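Peptidoglycan glycosyltransferase (Atopobium parvulum, PDB 4OVD) belongs to the penicillin-binding proteins, pairing a dimerisation domain with a penicillin-binding transpeptidase domain. Local coordinates at residues Gly160-Asn168 with Gly173-Tyr181; Ser222-Glu232 with Glu259-Leu268. All blocks are in the same frame, centred on the assembly; numbering follows the deposited sequence.

Interaction 1: Gly160-Asn168 with Gly173-Tyr181; sequences GVQILGFVN and GASGLEYYY
With chi1 of 76° the ring of Phe166 is held between its own backbone N and carbonyl carbon, and from there it swings back over Ala174, although its CB starts out away from the 173-181 segment. A similar torsion at Ser175 tucks OG in against the Phe166 backbone. The methyl of Ala174 sits over one face of the ring, displaced toward the rim, in a CH-pi contact with CB 3.8 Å from the ring centroid. Ser175 OG accepts a rather bent hydrogen bond from Phe166 N (3.2 Å, 142° at the hydrogen) and donates to a water that in turn donates to Gln162 O, tying the serine to helix 161-164 as well. The side chain of Glu178, bent at chi2, crosses that of Val167 at about a right angle, its CD 3.3 Å from Val167 CG2. Its two oxygens form salt bridges with Arg59 and Arg152, which probably favour the charged form of this buried acid.

Two short helices, 161-164 and 176-180, meet end to start within the dimerisation domain. The carbonyls that finish the first receive N-H groups from the opening turn of the second: Leu177 N to Ile163 O at 3.0 Å and Glu178 N to Leu164 O at 2.9 Å. Gly165, with positive phi, brings the chain out of helix 161-164, and its CA lies 3.1 Å from Ser175 O in a CA-H...O contact. Beyond this point the two segments form a single beta bridge, Val167 with Gly173, beside the nearly straight bond from Ala174 N to Phe166 O (2.7 Å, 166°). At the other end, Ile163 and Leu177 run side by side, CG2 touching CD1 at 3.9 Å.

Interaction 2: Ser222-Glu232 with Glu259-Leu268; sequences SIDIELQKKAE and EIYAAASYPL
The side-chain amide of Gln228 grips the backbone of Ala263 at both ends, much as a neighbouring strand would: Ala263 N donates to OE1 (3.0 Å) on a lone pair in the carbonyl plane, while NE2 donates to Ala263 O (2.9 Å) from above the plane of that peptide carbonyl. CG of Gln228 stands anti to the backbone N (chi1 178°) and the chain then bends at chi2, turning the amide to the strand. The remaining N-H of NE2 runs almost straight to Glu232 OE2 (2.9 Å, 171°), so three bonds fix the rotation of the amide; OE2 has a second, probable partner in Gly160.

Helix 225-232 lies along strand 262-266, their axes 30° apart in direction and 7.4 Å apart at closest approach. This strand is an outermost member of the five-stranded antiparallel sheet of the transpeptidase domain, and Tyr261 and Ala262 form a classic beta bulge opposite Ala252. Just ahead of the helix, Asp224 N bonds to Tyr261 O (2.9 Å), and the Asp224 carboxylate caps the helix through Leu227 N while salt-bridged to Arg556. Small residues let the helix close in: Ala231 CB meets Ala262 CB at 4.1 Å, and Leu227 meets Ala262 CB with its CG and Tyr261 CB with its CD2. Farther along, Leu268 CD1 reaches Glu232 CB at 3.8 Å.

Interaction 1 closes before interaction 2 opens along the chain, and their centres lie 14 Å apart on the same side of the molecule's centre. The first joins two short helices of the dimerisation domain; the second sets helix 225-242 against edge strand 260-266 of the transpeptidase sheet. They touch directly. Gly160, at the N-cap position of helix 161-164, probably donates from its backbone N to Glu232 OE2 (2.8 Å), and Gln162 NE2 probably bonds to Ser265 O (3.0 Å), while Ile163 packs against the Ala263 carbonyl. Helix 161-164 is therefore shared ground, joining the dimerisation domain to the helix and border strand of interaction 2.

Interaction 1: Gly160-Asn168 with Gly173-Tyr181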
loop_
_atom_site.group_PDB
_atom_site.type_symbol
_atom_site.label_atom_id
_atom_site.label_comp_id
_atom_site.label_asym_id
_atom_site.label_seq_id
_atom_site.Cartn_x
_atom_site.Cartn_y
_atom_site.Cartn_z
ATOM N N GLY A 160 -10.506 -11.271 7.751
ATOM C CA GLY A 160 -10.655 -10.808 6.383
ATOM C C GLY A 160 -11.983 -10.164 6.085
ATOM O O GLY A 160 -12.230 -9.770 4.922
ATOM N N VAL A 161 -12.816 -9.986 7.112
ATOM C CA VAL A 161 -14.134 -9.413 6.858
ATOM C C VAL A 161 -14.030 -7.936 6.421
ATOM O O VAL A 161 -14.925 -7.395 5.747
ATOM C CB VAL A 161 -15.076 -9.583 8.053
ATOM C CG1 VAL A 161 -14.762 -8.568 9.141
ATOM C CG2 VAL A 161 -16.505 -9.394 7.598
ATOM N N GLN A 162 -12.956 -7.270 6.824
ATOM C CA GLN A 162 -12.709 -5.921 6.401
ATOM C C GLN A 162 -12.583 -5.863 4.870
ATOM O O GLN A 162 -13.065 -4.924 4.217
ATOM C CB GLN A 162 -11.456 -5.398 7.073
ATOM C CG GLN A 162 -11.269 -3.884 7.014
ATOM C CD GLN A 162 -10.050 -3.497 7.838
ATOM O OE1 GLN A 162 -8.986 -3.965 7.556
ATOM N NE2 GLN A 162 -10.211 -2.710 8.861
ATOM N N ILE A 163 -11.950 -6.866 4.285
ATOM C CA ILE A 163 -11.773 -6.936 2.826
ATOM C C ILE A 163 -13.070 -7.444 2.253
ATOM O O ILE A 163 -13.581 -6.922 1.286
ATOM C CB ILE A 163 -10.641 -7.928 2.446
ATOM C CG1 ILE A 163 -9.292 -7.535 3.056
ATOM C CG2 ILE A 163 -10.459 -8.080 0.953
ATOM C CD1 ILE A 163 -8.862 -6.115 2.816
ATOM N N LEU A 164 -13.622 -8.485 2.844
ATOM C CA LEU A 164 -14.863 -9.044 2.320
ATOM C C LEU A 164 -16.037 -8.069 2.313
ATOM O O LEU A 164 -16.787 -8.008 1.351
ATOM C CB LEU A 164 -15.278 -10.293 3.108
ATOM C CG LEU A 164 -14.273 -11.424 3.024
ATOM C CD1 LEU A 164 -14.542 -12.509 4.096
ATOM C CD2 LEU A 164 -14.344 -11.989 1.627
ATOM N N GLY A 165 -16.199 -7.328 3.392
ATOM C CA GLY A 165 -17.325 -6.399 3.541
ATOM C C GLY A 165 -18.500 -7.146 4.108
ATOM O O GLY A 165 -18.434 -8.350 4.315
ATOM N N PHE A 166 -19.601 -6.466 4.371
ATOM C CA PHE A 166 -20.786 -7.170 4.886
ATOM C C PHE A 166 -21.895 -6.928 3.953
ATOM O O PHE A 166 -21.828 -6.029 3.087
ATOM C CB PHE A 166 -21.116 -6.818 6.345
ATOM C CG PHE A 166 -21.764 -5.478 6.531
ATOM C CD1 PHE A 166 -21.028 -4.325 6.496
ATOM C CD2 PHE A 166 -23.132 -5.393 6.795
ATOM C CE1 PHE A 166 -21.655 -3.086 6.654
ATOM C CE2 PHE A 166 -23.755 -4.173 6.975
ATOM C CZ PHE A 166 -23.011 -3.024 6.902
ATOM N N VAL A 167 -22.901 -7.761 4.088
ATOM C CA VAL A 167 -24.111 -7.707 3.280
ATOM C C VAL A 167 -25.199 -7.329 4.269
ATOM O O VAL A 167 -25.264 -7.887 5.370
ATOM C CB VAL A 167 -24.345 -9.102 2.612
ATOM C CG1 VAL A 167 -25.674 -9.187 1.882
ATOM C CG2 VAL A 167 -23.207 -9.416 1.644
ATOM N N ASN A 168 -26.020 -6.338 3.938
ATOM C CA ASN A 168 -27.115 -5.994 4.850
ATOM C C ASN A 168 -28.339 -6.886 4.688
ATOM O O ASN A 168 -28.353 -7.793 3.862
ATOM C CB ASN A 168 -27.498 -4.542 4.682
ATOM C CG ASN A 168 -28.074 -4.237 3.323
ATOM O OD1 ASN A 168 -28.632 -5.093 2.639
ATOM N ND2 ASN A 168 -27.968 -2.999 2.941
ATOM N N GLY A 173 -24.662 -5.669 -0.856
ATOM C CA GLY A 173 -23.317 -5.569 -0.346
ATOM C C GLY A 173 -23.205 -4.172 0.189
ATOM O O GLY A 173 -23.482 -3.205 -0.523
ATOM N N ALA A 174 -22.715 -4.044 1.405
ATOM C CA ALA A 174 -22.643 -2.753 2.065
ATOM C C ALA A 174 -21.254 -2.179 2.260
ATOM O O ALA A 174 -21.137 -0.990 2.527
ATOM C CB ALA A 174 -23.375 -2.800 3.391
ATOM N N SER A 175 -20.203 -2.987 2.158
ATOM C CA SER A 175 -18.839 -2.454 2.284
ATOM C C SER A 175 -17.894 -3.465 1.649
ATOM O O SER A 175 -18.326 -4.521 1.248
ATOM C CB SER A 175 -18.415 -2.253 3.737
ATOM O OG SER A 175 -18.321 -3.515 4.397
ATOM N N GLY A 176 -16.636 -3.112 1.498
ATOM C CA GLY A 176 -15.666 -4.050 0.961
ATOM C C GLY A 176 -15.976 -4.565 -0.422
ATOM O O GLY A 176 -16.536 -3.861 -1.268
ATOM N N LEU A 177 -15.586 -5.792 -0.659
ATOM C CA LEU A 177 -15.761 -6.463 -1.976
ATOM C C LEU A 177 -17.235 -6.846 -2.253
ATOM O O LEU A 177 -17.704 -6.787 -3.419
ATOM C CB LEU A 177 -14.833 -7.661 -2.096
ATOM C CG LEU A 177 -13.334 -7.379 -2.145
ATOM C CD1 LEU A 177 -12.601 -8.682 -2.306
ATOM C CD2 LEU A 177 -13.018 -6.496 -3.321
ATOM N N GLU A 178 -17.977 -7.094 -1.185
ATOM C CA GLU A 178 -19.416 -7.362 -1.313
ATOM C C GLU A 178 -20.082 -6.199 -2.020
ATOM O O GLU A 178 -20.962 -6.397 -2.856
ATOM C CB GLU A 178 -20.013 -7.607 0.054
ATOM C CG GLU A 178 -19.592 -8.908 0.680
ATOM C CD GLU A 178 -20.325 -10.172 0.177
ATOM O OE1 GLU A 178 -20.930 -10.172 -0.906
ATOM O OE2 GLU A 178 -20.304 -11.194 0.912
ATOM N N TYR A 179 -19.647 -4.979 -1.678
ATOM C CA TYR A 179 -20.147 -3.775 -2.295
ATOM C C TYR A 179 -19.507 -3.541 -3.657
ATOM O O TYR A 179 -20.177 -3.284 -4.658
ATOM C CB TYR A 179 -19.925 -2.500 -1.419
ATOM C CG TYR A 179 -20.341 -1.217 -2.138
ATOM C CD1 TYR A 179 -21.687 -0.873 -2.286
ATOM C CD2 TYR A 179 -19.419 -0.415 -2.713
ATOM C CE1 TYR A 179 -22.084 0.272 -2.994
ATOM C CE2 TYR A 179 -19.781 0.719 -3.414
ATOM C CZ TYR A 179 -21.117 1.056 -3.548
ATOM O OH TYR A 179 -21.435 2.222 -4.213
ATOM N N TYR A 180 -18.204 -3.620 -3.702
ATOM C CA TYR A 180 -17.475 -3.299 -4.951
ATOM C C TYR A 180 -17.954 -4.173 -6.124
ATOM O O TYR A 180 -18.184 -3.666 -7.226
ATOM C CB TYR A 180 -15.957 -3.421 -4.772
ATOM C CG TYR A 180 -15.194 -2.790 -5.866
ATOM C CD1 TYR A 180 -14.945 -1.457 -5.815
ATOM C CD2 TYR A 180 -14.783 -3.496 -6.971
ATOM C CE1 TYR A 180 -14.297 -0.798 -6.798
ATOM C CE2 TYR A 180 -14.138 -2.843 -8.003
ATOM C CZ TYR A 180 -13.889 -1.492 -7.878
ATOM O OH TYR A 180 -13.268 -0.738 -8.783
ATOM N N TYR A 181 -18.157 -5.440 -5.868
ATOM C CA TYR A 181 -18.597 -6.369 -6.897
ATOM C C TYR A 181 -20.060 -6.826 -6.674
ATOM O O TYR A 181 -20.456 -7.961 -7.021
ATOM C CB TYR A 181 -17.678 -7.603 -6.928
ATOM C CG TYR A 181 -16.260 -7.307 -7.430
ATOM C CD1 TYR A 181 -16.044 -6.996 -8.770
ATOM C CD2 TYR A 181 -15.152 -7.333 -6.567
ATOM C CE1 TYR A 181 -14.764 -6.757 -9.251
ATOM C CE2 TYR A 181 -13.859 -7.112 -7.044
ATOM C CZ TYR A 181 -13.681 -6.792 -8.391
ATOM O OH TYR A 181 -12.432 -6.582 -8.933
HETATM O O HOH W 1 -15.309 -3.580 4.628
#

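Interaction 2: Ser222-Glu232 with Glu259-Leu268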
loop_
_atom_site.group_PDB
_atom_site.type_symbol
_atom_site.label_atom_id
_atom_site.label_comp_id
_atom_site.label_asym_id
_atom_site.label_seq_id
_atom_site.Cartn_x
_atom_site.Cartn_y
_atom_site.Cartn_z
ATOM N N SER A 222 -7.328 -13.196 -4.584
ATOM C CA SER A 222 -5.906 -13.440 -4.400
ATOM C C SER A 222 -5.535 -13.659 -2.952
ATOM O O SER A 222 -4.443 -14.084 -2.659
ATOM C CB SER A 222 -5.130 -12.239 -4.938
ATOM O OG SER A 222 -5.674 -11.048 -4.455
ATOM N N ILE A 223 -6.440 -13.351 -2.039
ATOM C CA ILE A 223 -6.161 -13.469 -0.614
ATOM C C ILE A 223 -5.849 -14.850 -0.111
ATOM O O ILE A 223 -6.508 -15.777 -0.526
ATOM C CB ILE A 223 -7.404 -13.015 0.170
ATOM C CG1 ILE A 223 -7.594 -11.528 -0.010
ATOM C CG2 ILE A 223 -7.275 -13.312 1.660
ATOM C CD1 ILE A 223 -6.502 -10.691 0.600
ATOM N N ASP A 224 -4.868 -14.992 0.784
ATOM C CA ASP A 224 -4.562 -16.300 1.398
ATOM C C ASP A 224 -5.090 -16.103 2.794
ATOM O O ASP A 224 -4.585 -15.323 3.588
ATOM C CB ASP A 224 -3.086 -16.647 1.409
ATOM C CG ASP A 224 -2.819 -18.026 2.059
ATOM O OD1 ASP A 224 -3.276 -18.198 3.214
ATOM O OD2 ASP A 224 -2.131 -18.907 1.450
ATOM N N ILE A 225 -6.163 -16.790 3.087
ATOM C CA ILE A 225 -6.867 -16.539 4.342
ATOM C C ILE A 225 -6.054 -16.769 5.576
ATOM O O ILE A 225 -6.218 -16.052 6.550
ATOM C CB ILE A 225 -8.198 -17.309 4.396
ATOM C CG1 ILE A 225 -9.138 -16.718 5.464
ATOM C CG2 ILE A 225 -7.940 -18.804 4.502
ATOM C CD1 ILE A 225 -9.579 -15.320 5.144
ATOM N N GLU A 226 -5.179 -17.758 5.554
ATOM C CA GLU A 226 -4.318 -17.983 6.727
ATOM C C GLU A 226 -3.299 -16.826 6.901
ATOM O O GLU A 226 -2.964 -16.414 8.007
ATOM C CB GLU A 226 -3.598 -19.335 6.617
ATOM C CG GLU A 226 -3.409 -19.981 7.971
ATOM C CD GLU A 226 -4.731 -20.335 8.649
ATOM O OE1 GLU A 226 -5.730 -20.672 7.959
ATOM O OE2 GLU A 226 -4.775 -20.294 9.899
ATOM N N LEU A 227 -2.839 -16.260 5.789
ATOM C CA LEU A 227 -1.924 -15.130 5.852
ATOM C C LEU A 227 -2.681 -13.876 6.283
ATOM O O LEU A 227 -2.153 -12.979 6.914
ATOM C CB LEU A 227 -1.265 -14.927 4.501
ATOM C CG LEU A 227 -0.131 -13.938 4.608
ATOM C CD1 LEU A 227 0.854 -14.426 5.672
ATOM C CD2 LEU A 227 0.505 -13.814 3.233
ATOM N N GLN A 228 -3.952 -13.845 5.991
ATOM C CA GLN A 228 -4.766 -12.711 6.373
ATOM C C GLN A 228 -4.907 -12.708 7.864
ATOM O O GLN A 228 -4.841 -11.681 8.495
ATOM C CB GLN A 228 -6.132 -12.794 5.676
ATOM C CG GLN A 228 -7.064 -11.681 6.038
ATOM C CD GLN A 228 -6.575 -10.357 5.566
ATOM O OE1 GLN A 228 -5.820 -10.263 4.573
ATOM N NE2 GLN A 228 -7.004 -9.300 6.257
ATOM N N LYS A 229 -5.036 -13.880 8.450
ATOM C CA LYS A 229 -5.189 -13.976 9.901
ATOM C C LYS A 229 -3.957 -13.504 10.651
ATOM O O LYS A 229 -4.036 -12.868 11.697
ATOM C CB LYS A 229 -5.485 -15.440 10.237
ATOM C CG LYS A 229 -5.682 -15.746 11.700
ATOM C CD LYS A 229 -5.773 -17.264 11.868
ATOM C CE LYS A 229 -6.022 -17.659 13.306
ATOM N NZ LYS A 229 -7.353 -17.116 13.708
ATOM N N LYS A 230 -2.803 -13.903 10.160
ATOM C CA LYS A 230 -1.530 -13.456 10.719
ATOM C C LYS A 230 -1.382 -11.961 10.542
ATOM O O LYS A 230 -0.918 -11.284 11.448
ATOM C CB LYS A 230 -0.366 -14.115 10.006
ATOM C CG LYS A 230 -0.270 -15.619 10.198
ATOM C CD LYS A 230 0.913 -16.166 9.408
ATOM C CE LYS A 230 0.988 -17.664 9.513
ATOM N NZ LYS A 230 1.161 -17.980 10.945
ATOM N N ALA A 231 -1.711 -11.441 9.356
ATOM C CA ALA A 231 -1.606 -10.005 9.134
ATOM C C ALA A 231 -2.404 -9.253 10.188
ATOM O O ALA A 231 -1.925 -8.276 10.783
ATOM C CB ALA A 231 -2.095 -9.626 7.753
ATOM N N GLU A 232 -3.611 -9.744 10.463
ATOM C CA GLU A 232 -4.470 -9.082 11.432
ATOM C C GLU A 232 -3.959 -9.157 12.831
ATOM O O GLU A 232 -3.974 -8.180 13.566
ATOM C CB GLU A 232 -5.884 -9.653 11.338
ATOM C CG GLU A 232 -6.504 -9.338 9.975
ATOM C CD GLU A 232 -7.952 -9.779 9.831
ATOM O OE1 GLU A 232 -8.480 -10.354 10.819
ATOM O OE2 GLU A 232 -8.556 -9.520 8.742
ATOM N N GLU A 259 -1.477 -9.060 -7.434
ATOM C CA GLU A 259 -2.426 -9.749 -6.522
ATOM C C GLU A 259 -2.077 -9.503 -5.078
ATOM O O GLU A 259 -0.899 -9.519 -4.746
ATOM C CB GLU A 259 -2.417 -11.261 -6.775
ATOM C CG GLU A 259 -2.999 -11.624 -8.132
ATOM C CD GLU A 259 -2.870 -13.127 -8.500
ATOM O OE1 GLU A 259 -2.241 -13.905 -7.722
ATOM O OE2 GLU A 259 -3.410 -13.526 -9.582
ATOM N N ILE A 260 -3.096 -9.241 -4.241
ATOM C CA ILE A 260 -2.919 -8.977 -2.803
ATOM C C ILE A 260 -3.156 -10.222 -1.974
ATOM O O ILE A 260 -4.278 -10.828 -1.963
ATOM C CB ILE A 260 -3.818 -7.847 -2.370
ATOM C CG1 ILE A 260 -3.399 -6.550 -3.098
ATOM C CG2 ILE A 260 -3.721 -7.614 -0.845
ATOM C CD1 ILE A 260 -4.498 -5.485 -3.113
ATOM N N TYR A 261 -2.102 -10.653 -1.294
ATOM C CA TYR A 261 -2.202 -11.838 -0.515
ATOM C C TYR A 261 -2.868 -11.611 0.802
ATOM O O TYR A 261 -3.512 -12.520 1.323
ATOM C CB TYR A 261 -0.847 -12.427 -0.229
ATOM C CG TYR A 261 -0.017 -12.746 -1.415
ATOM C CD1 TYR A 261 -0.384 -13.765 -2.297
ATOM C CD2 TYR A 261 1.209 -12.141 -1.574
ATOM C CE1 TYR A 261 0.407 -14.082 -3.380
ATOM C CE2 TYR A 261 2.035 -12.464 -2.639
ATOM C CZ TYR A 261 1.649 -13.450 -3.518
ATOM O OH TYR A 261 2.492 -13.727 -4.541
ATOM N N ALA A 262 -2.661 -10.437 1.359
ATOM C CA ALA A 262 -3.256 -10.041 2.650
ATOM C C ALA A 262 -3.230 -8.542 2.821
ATOM O O ALA A 262 -2.376 -7.875 2.284
ATOM C CB ALA A 262 -2.516 -10.679 3.790
ATOM N N ALA A 263 -4.192 -8.002 3.555
ATOM C CA ALA A 263 -4.230 -6.583 3.797
ATOM C C ALA A 263 -5.161 -6.259 4.928
ATOM O O ALA A 263 -6.277 -6.827 5.038
ATOM C CB ALA A 263 -4.661 -5.853 2.518
ATOM N N ALA A 264 -4.740 -5.339 5.780
ATOM C CA ALA A 264 -5.585 -4.943 6.894
ATOM C C ALA A 264 -5.228 -3.586 7.459
ATOM O O ALA A 264 -4.123 -3.117 7.286
ATOM C CB ALA A 264 -5.511 -6.001 7.990
ATOM N N SER A 265 -6.215 -2.953 8.079
ATOM C CA SER A 265 -6.075 -1.699 8.769
ATOM C C SER A 265 -6.682 -1.872 10.165
ATOM O O SER A 265 -7.620 -2.587 10.350
ATOM C CB SER A 265 -6.849 -0.584 8.016
ATOM O OG SER A 265 -6.150 -0.268 6.864
ATOM N N TYR A 266 -6.144 -1.165 11.121
ATOM C CA TYR A 266 -6.576 -1.193 12.482
ATOM C C TYR A 266 -7.145 0.186 12.693
ATOM O O TYR A 266 -6.480 1.169 12.333
ATOM C CB TYR A 266 -5.401 -1.442 13.449
ATOM C CG TYR A 266 -5.813 -1.542 14.890
ATOM C CD1 TYR A 266 -6.079 -0.408 15.627
ATOM C CD2 TYR A 266 -5.934 -2.773 15.531
ATOM C CE1 TYR A 266 -6.494 -0.491 16.947
ATOM C CE2 TYR A 266 -6.347 -2.858 16.856
ATOM C CZ TYR A 266 -6.634 -1.716 17.544
ATOM O OH TYR A 266 -7.011 -1.764 18.856
ATOM N N PRO A 267 -8.332 0.286 13.343
ATOM C CA PRO A 267 -9.145 -0.803 13.910
ATOM C C PRO A 267 -9.799 -1.731 12.926
ATOM O O PRO A 267 -10.192 -1.320 11.813
ATOM C CB PRO A 267 -10.246 -0.080 14.740
ATOM C CG PRO A 267 -10.069 1.374 14.522
ATOM C CD PRO A 267 -8.723 1.609 13.856
ATOM N N LEU A 268 -9.986 -2.973 13.382
ATOM C CA LEU A 268 -10.589 -4.016 12.605
ATOM C C LEU A 268 -12.005 -4.146 13.090
ATOM O O LEU A 268 -12.304 -3.766 14.220
ATOM C CB LEU A 268 -9.887 -5.336 12.850
ATOM C CG LEU A 268 -8.522 -5.559 12.212
ATOM C CD1 LEU A 268 -7.745 -6.689 12.894
ATOM C CD2 LEU A 268 -8.748 -5.859 10.742
#